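Local structure of venom allergen-like (VAL) 4 protein (Schistosoma mansoni, 4P27) at residues A[72-77]-A[139-144]. The protein is a lipid-binding member of the SCP/TAPS (CAP) family of secreted proteins that lacks the prototypical CAP motifs. Sequence-based numbering, arbitrary orientation.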
loop_
_atom_site.group_PDB
_atom_site.type_symbol
_atom_site.label_atom_id
_atom_site.label_comp_id
_atom_site.label_asym_id
_atom_site.label_seq_id
_atom_site.Cartn_x
_atom_site.Cartn_y
_atom_site.Cartn_z
ATOM N N GLU A 72 13.662 -10.340 -0.403
ATOM C CA GLU A 72 14.449 -9.749 -1.480
ATOM C C GLU A 72 14.092 -8.359 -1.863
ATOM O O GLU A 72 14.918 -7.658 -2.467
ATOM C CB GLU A 72 14.192 -10.538 -2.771
ATOM C CG GLU A 72 14.513 -11.989 -2.617
ATOM C CD GLU A 72 15.926 -12.260 -3.046
ATOM O OE1 GLU A 72 16.553 -11.324 -3.604
ATOM O OE2 GLU A 72 16.398 -13.394 -2.840
ATOM N N SER A 73 12.805 -8.033 -1.776
ATOM C CA SER A 73 12.425 -6.692 -2.152
ATOM C C SER A 73 11.319 -6.228 -1.229
ATOM O O SER A 73 10.455 -7.020 -0.865
ATOM C CB SER A 73 12.101 -6.626 -3.657
ATOM O OG SER A 73 10.753 -6.723 -3.902
ATOM N N ILE A 74 11.371 -4.961 -0.822
ATOM C CA ILE A 74 10.408 -4.418 0.126
ATOM C C ILE A 74 9.856 -3.159 -0.568
ATOM O O ILE A 74 10.638 -2.347 -1.046
ATOM C CB ILE A 74 11.114 -4.021 1.464
ATOM C CG1 ILE A 74 11.532 -5.284 2.268
ATOM C CG2 ILE A 74 10.204 -3.095 2.316
ATOM C CD1 ILE A 74 10.332 -6.121 2.791
ATOM N N GLY A 75 8.533 -2.984 -0.612
ATOM C CA GLY A 75 7.994 -1.690 -0.985
ATOM C C GLY A 75 7.508 -1.001 0.287
ATOM O O GLY A 75 7.327 -1.638 1.294
ATOM N N GLN A 76 7.169 0.284 0.198
ATOM C CA GLN A 76 6.773 1.042 1.393
ATOM C C GLN A 76 5.819 2.160 0.981
ATOM O O GLN A 76 6.016 2.808 -0.041
ATOM C CB GLN A 76 8.002 1.577 2.095
ATOM C CG GLN A 76 7.707 2.188 3.465
ATOM C CD GLN A 76 9.017 2.505 4.193
ATOM O OE1 GLN A 76 9.576 3.544 3.932
ATOM N NE2 GLN A 76 9.562 1.558 4.954
ATOM N N ASN A 77 4.769 2.347 1.746
ATOM C CA ASN A 77 3.916 3.530 1.584
ATOM C C ASN A 77 4.019 4.284 2.925
ATOM O O ASN A 77 4.028 3.665 4.017
ATOM C CB ASN A 77 2.440 3.076 1.447
ATOM C CG ASN A 77 2.082 2.660 0.031
ATOM O OD1 ASN A 77 2.883 2.825 -0.870
ATOM N ND2 ASN A 77 0.900 2.080 -0.177
ATOM N N ASN A 139 4.845 -1.575 5.051
ATOM C CA ASN A 139 5.829 -2.351 4.296
ATOM C C ASN A 139 5.128 -3.462 3.583
ATOM O O ASN A 139 4.154 -4.041 4.103
ATOM C CB ASN A 139 6.958 -2.921 5.137
ATOM C CG ASN A 139 7.847 -1.846 5.679
ATOM O OD1 ASN A 139 8.098 -0.883 4.984
ATOM N ND2 ASN A 139 8.310 -1.982 6.966
ATOM N N TYR A 140 5.607 -3.731 2.362
ATOM C CA TYR A 140 4.987 -4.706 1.472
ATOM C C TYR A 140 6.157 -5.615 0.895
ATOM O O TYR A 140 7.218 -5.127 0.596
ATOM C CB TYR A 140 4.349 -4.014 0.296
ATOM C CG TYR A 140 3.316 -2.970 0.675
ATOM C CD1 TYR A 140 3.706 -1.630 0.973
ATOM C CD2 TYR A 140 1.924 -3.315 0.766
ATOM C CE1 TYR A 140 2.756 -0.654 1.318
ATOM C CE2 TYR A 140 0.959 -2.314 1.103
ATOM C CZ TYR A 140 1.399 -1.019 1.415
ATOM O OH TYR A 140 0.496 -0.039 1.750
ATOM N N ALA A 141 5.904 -6.917 0.739
ATOM C CA ALA A 141 6.880 -7.894 0.175
ATOM C C ALA A 141 6.130 -8.794 -0.819
ATOM O O ALA A 141 5.142 -9.393 -0.452
ATOM C CB ALA A 141 7.441 -8.762 1.304
ATOM N N PRO A 142 6.615 -8.916 -2.074
ATOM C CA PRO A 142 7.758 -8.131 -2.632
ATOM C C PRO A 142 7.251 -6.728 -2.830
ATOM O O PRO A 142 6.031 -6.496 -2.767
ATOM C CB PRO A 142 8.038 -8.770 -4.046
ATOM C CG PRO A 142 7.064 -9.864 -4.191
ATOM C CD PRO A 142 6.207 -10.051 -2.918
ATOM N N GLY A 143 8.134 -5.783 -3.092
ATOM C CA GLY A 143 7.646 -4.435 -3.432
ATOM C C GLY A 143 7.254 -4.342 -4.905
ATOM O O GLY A 143 7.278 -5.321 -5.613
ATOM N N ASP A 144 6.799 -3.195 -5.314
ATOM C CA ASP A 144 6.377 -3.006 -6.654
ATOM C C ASP A 144 7.523 -2.551 -7.582
ATOM O O ASP A 144 8.643 -2.395 -7.154
ATOM C CB ASP A 144 5.152 -2.080 -6.673
ATOM C CG ASP A 144 5.411 -0.691 -6.277
ATOM O OD1 ASP A 144 6.556 -0.297 -6.011
ATOM O OD2 ASP A 144 4.377 0.043 -6.232
HETATM O O HOH W 1 6.497 0.719 -2.823
#
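Gly75 and Tyr140 form an antiparallel hydrogen-bonded pair: Gly75 N donates a hydrogen bond to Tyr140 O (2.8 Å), and Tyr140 N donates one back to Gly75 O. Packing is tightest on the tyrosine's face of this pair, where the backbone folds back after Pro142 and lays Gly143 CA 3.3 Å from Gly75 N. Two glycines suit this spot: a beta carbon on Gly143 would run into the backbone of Ile74 and Gly75, and one on Gly75 would press tightly on Gly143 CA. Beside them Gly143 N donates to Ser73 OG, 2.9 Å away. The phenol extends along Gly75 and Gln76 with its edge toward their backbone; Tyr140 OH hydrogen-bonds His15 and lies 2.9 Å from Asn77 ND2, the amide plane standing 64° from the ring. Strands 75-81 and 133-141 are neighbours in the central sheet of the CAP alpha-beta-alpha sandwich, 75-81 being one of its two edge strands within this chain. On the opposite face, toward helix 43-54, Gln76 and Asn139 make a non-hydrogen-bonded pair with side chains side by side. An extended glutamine, CG anti to the backbone N (chi1 -171°), carries Gln76 NE2 to a lone pair of Asn139 OD1, 2.8 Å away and nearly straight at 164°. Gln76 OE1 takes a hydrogen bond from Gln52 NE2, and Asn139 ND2 gives one to Leu45 O, which satisfies the buried asparagine amide. Contact is looser around Asp144, whose side chain stays beyond direct touch of 72-77; a water accepts from Gln76 N and only weakly reaches Asp144 OD1.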